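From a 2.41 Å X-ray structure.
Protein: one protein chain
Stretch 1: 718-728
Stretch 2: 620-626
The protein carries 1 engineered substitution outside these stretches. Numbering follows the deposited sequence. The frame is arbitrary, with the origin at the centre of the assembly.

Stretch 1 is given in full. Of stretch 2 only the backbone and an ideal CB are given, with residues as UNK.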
# COMPACT_ATOMS: atom_id res chain seq x y z
N LYS A 718 7.60 6.16 11.23
CA LYS A 718 8.48 7.26 11.61
C LYS A 718 8.25 8.56 10.83
O LYS A 718 9.13 9.41 10.81
CB LYS A 718 9.93 6.86 11.29
CG LYS A 718 10.88 7.21 12.39
CD LYS A 718 12.08 7.99 11.88
CE LYS A 718 12.73 8.80 13.00
NZ LYS A 718 13.83 9.68 12.49
N PHE A 719 7.14 8.69 10.12
CA PHE A 719 6.80 9.92 9.38
C PHE A 719 6.88 11.24 10.20
O PHE A 719 6.27 11.35 11.24
CB PHE A 719 5.39 9.81 8.82
CG PHE A 719 4.91 11.08 8.13
CD1 PHE A 719 5.58 11.55 6.99
CD2 PHE A 719 3.83 11.82 8.63
CE1 PHE A 719 5.17 12.70 6.36
CE2 PHE A 719 3.42 12.96 7.98
CZ PHE A 719 4.08 13.40 6.85
N GLU A 720 7.57 12.27 9.70
CA GLU A 720 7.57 13.54 10.43
C GLU A 720 6.36 14.35 10.08
O GLU A 720 6.26 14.87 8.97
CB GLU A 720 8.79 14.33 10.13
CG GLU A 720 10.01 13.71 10.76
CD GLU A 720 11.29 14.35 10.25
OE1 GLU A 720 12.15 13.59 9.75
OE2 GLU A 720 11.41 15.61 10.34
N ILE A 721 5.45 14.47 11.04
CA ILE A 721 4.24 15.21 10.78
C ILE A 721 4.61 16.65 10.37
O ILE A 721 5.50 17.23 10.98
CB ILE A 721 3.26 15.14 11.96
CG1 ILE A 721 2.76 13.68 12.11
CG2 ILE A 721 2.09 16.05 11.71
CD1 ILE A 721 2.18 13.34 13.50
N GLN A 722 3.96 17.19 9.33
CA GLN A 722 4.28 18.50 8.78
C GLN A 722 3.37 19.54 9.31
O GLN A 722 3.80 20.65 9.52
CB GLN A 722 4.16 18.53 7.25
CG GLN A 722 5.29 17.77 6.56
CD GLN A 722 6.67 18.20 7.01
OE1 GLN A 722 7.33 17.48 7.74
NE2 GLN A 722 7.10 19.37 6.59
N ASP A 723 2.08 19.21 9.43
CA ASP A 723 1.10 20.04 10.09
C ASP A 723 0.23 19.22 11.12
O ASP A 723 -0.49 18.26 10.74
CB ASP A 723 0.24 20.72 9.03
CG ASP A 723 -0.88 21.51 9.63
OD1 ASP A 723 -1.10 21.37 10.87
OD2 ASP A 723 -1.57 22.25 8.89
N LYS A 724 0.29 19.60 12.40
CA LYS A 724 -0.08 18.67 13.49
C LYS A 724 -1.62 18.45 13.45
O LYS A 724 -2.15 17.45 13.89
CB LYS A 724 0.39 19.14 14.86
CG LYS A 724 -0.29 20.43 15.25
CD LYS A 724 -0.00 20.84 16.69
CE LYS A 724 -0.99 21.96 17.06
NZ LYS A 724 -0.87 22.60 18.40
N ALA A 725 -2.32 19.39 12.84
CA ALA A 725 -3.75 19.29 12.77
C ALA A 725 -4.25 18.22 11.79
O ALA A 725 -5.45 17.87 11.81
CB ALA A 725 -4.29 20.66 12.45
N ASN A 726 -3.33 17.70 10.95
CA ASN A 726 -3.58 16.54 10.06
C ASN A 726 -3.74 15.17 10.70
O ASN A 726 -4.26 14.28 10.01
CB ASN A 726 -2.52 16.41 8.96
CG ASN A 726 -2.62 17.53 7.93
OD1 ASN A 726 -3.68 18.11 7.76
ND2 ASN A 726 -1.49 17.83 7.23
N PHE A 727 -3.31 15.00 11.97
CA PHE A 727 -3.37 13.69 12.59
C PHE A 727 -3.75 13.74 14.08
O PHE A 727 -3.32 14.63 14.83
CB PHE A 727 -2.01 13.00 12.41
CG PHE A 727 -1.69 12.68 10.97
CD1 PHE A 727 -2.19 11.55 10.37
CD2 PHE A 727 -0.87 13.53 10.21
CE1 PHE A 727 -1.89 11.27 9.03
CE2 PHE A 727 -0.56 13.24 8.90
CZ PHE A 727 -1.10 12.12 8.30
N ALA A 728 -4.56 12.79 14.49
CA ALA A 728 -4.95 12.61 15.88
C ALA A 728 -3.73 12.39 16.76
O ALA A 728 -3.65 12.90 17.88
CB ALA A 728 -5.89 11.45 16.00
N UNK A 620 0.35 22.79 0.45
CA UNK A 620 0.34 23.53 1.72
C UNK A 620 0.15 22.54 2.85
O UNK A 620 -0.45 21.49 2.65
CB UNK A 620 -0.76 24.60 1.74
N UNK A 621 0.65 22.88 4.03
CA UNK A 621 0.69 21.98 5.18
C UNK A 621 -0.68 21.45 5.46
O UNK A 621 -0.87 20.25 5.61
CB UNK A 621 1.25 22.68 6.42
N UNK A 622 -1.65 22.34 5.42
CA UNK A 622 -3.02 22.03 5.79
C UNK A 622 -3.72 21.09 4.80
O UNK A 622 -4.81 20.60 5.10
CB UNK A 622 -3.82 23.33 5.91
N UNK A 623 -3.12 20.88 3.64
CA UNK A 623 -3.68 19.97 2.62
C UNK A 623 -2.83 18.80 2.35
O UNK A 623 -3.07 18.09 1.41
CB UNK A 623 -3.91 20.71 1.30
N UNK A 624 -1.81 18.61 3.16
CA UNK A 624 -0.86 17.54 2.93
C UNK A 624 -1.32 16.14 2.46
O UNK A 624 -0.80 15.58 1.47
CB UNK A 624 -0.10 17.35 4.25
N UNK A 625 -2.19 15.40 3.02
CA UNK A 625 -2.15 14.17 2.07
C UNK A 625 -3.34 14.14 1.10
O UNK A 625 -3.70 13.07 0.54
CB UNK A 625 -2.16 12.87 2.87
N UNK A 626 -4.03 15.28 0.97
CA UNK A 626 -5.41 15.28 0.44
C UNK A 626 -5.51 14.88 -1.05
O UNK A 626 -6.48 14.20 -1.45
CB UNK A 626 -6.02 16.67 0.62

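Position 620 opens the stretch with an extended backbone (phi/psi -68/153), and its ideal CB has nothing of stretch 1 within 5.5 Å. Stretch 1 therefore sets no preference, and many side chains would do. The deposited residue is His-620; its carbonyl accepts the backbone hydrogen bond from the N of 623, closing a short 3-10 turn.

Position 621 is where the two backbones come closest, its CA 5.3 Å from the CA of Asp-723. Phi/psi of -54/-44 would suit any residue, so the backbone angles do not ask for glycine. The space favours it: an ideal CB on 621 would lie 3.4 Å from CB of Asp-723, a tight fit, so glycine is easiest and alanine would be snug. Gly-621 is found, and its carbonyl does the work: ND2 of Asn-726 donates a hydrogen bond to O of Gly-621 (3.0 Å, 156°), while the same O takes the backbone N of 624 at 3.1 Å.

At 622 the CA-to-CB bond points away, yet the ideal CB sits 3.9 Å from OD2 of Asp-723. A polar or basic residue would suit a site beside a carboxylate, and a long chain has room to leave. Lys-622 is deposited. OD2 of Asp-723 packs 3.4 Å from CA of Lys-622, but the chain extends outward (chi1 p, then t throughout) and the ammonium forms no salt bridge with that aspartate.

Position 623 points away and meets nothing, leaving the choice open as far as stretch 1 is concerned; it is Asn-623.

Position 624 points toward stretch 1, its ideal CB 3.3 Å from ND2 of Asn-726, with Gln-722 and the Phe-719 ring farther along. With an amide so near CB, a small polar chain or a modest apolar one is plausible. Asn-624 fills the place, its CB 3.6 Å from ND2 of Asn-726 and its side-chain amide beside the edge of Phe-719.

At 625 the CB points toward stretch 1 but has nothing of it within 5.5 Å. Beyond lie the rings of Phe-719 and Phe-727, so a long apolar chain could bridge the gap: leucine, methionine or an aromatic. Phe-625, at the N-cap position, turns its edge to the face of Phe-719 (CZ of Phe-625 to CZ of Phe-719, 3.5 Å; planes at 81°), while Phe-727 presents its edge to the face of Phe-625 (planes at 88°).

Position 626 begins the helix, and its ideal CB has nothing of stretch 1 within 5.5 Å, so any helix-compatible residue would serve; it is Lys-626, whose NZ is hydrogen-bonded elsewhere in the structure.

Stretch 2 620-626: HGKNNFK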
# COMPACT_ATOMS: atom_id res chain seq x y z
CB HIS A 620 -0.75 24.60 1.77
CG HIS A 620 -0.68 25.59 0.64
ND1 HIS A 620 -1.69 26.47 0.37
CD2 HIS A 620 0.33 25.86 -0.29
CE1 HIS A 620 -1.34 27.26 -0.66
NE2 HIS A 620 -0.11 26.89 -1.08
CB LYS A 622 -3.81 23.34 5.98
CG LYS A 622 -4.37 23.97 4.71
CD LYS A 622 -4.75 25.44 4.96
CE LYS A 622 -5.29 26.18 3.73
NZ LYS A 622 -5.11 27.65 3.92
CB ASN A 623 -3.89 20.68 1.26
CG ASN A 623 -4.85 21.81 1.36
OD1 ASN A 623 -4.67 22.86 0.75
ND2 ASN A 623 -5.88 21.62 2.19
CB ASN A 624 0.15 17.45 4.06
CG ASN A 624 1.46 16.83 3.64
OD1 ASN A 624 2.27 16.37 4.50
ND2 ASN A 624 1.72 16.82 2.36
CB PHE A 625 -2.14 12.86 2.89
CG PHE A 625 -0.82 12.56 3.60
CD1 PHE A 625 -0.12 11.38 3.30
CD2 PHE A 625 -0.26 13.45 4.52
CE1 PHE A 625 1.05 11.04 3.94
CE2 PHE A 625 0.94 13.13 5.17
CZ PHE A 625 1.60 11.93 4.90
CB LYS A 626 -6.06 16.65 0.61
CG LYS A 626 -6.09 17.16 2.02
CD LYS A 626 -7.25 18.13 2.14
CE LYS A 626 -7.25 18.78 3.52
NZ LYS A 626 -8.31 19.83 3.41
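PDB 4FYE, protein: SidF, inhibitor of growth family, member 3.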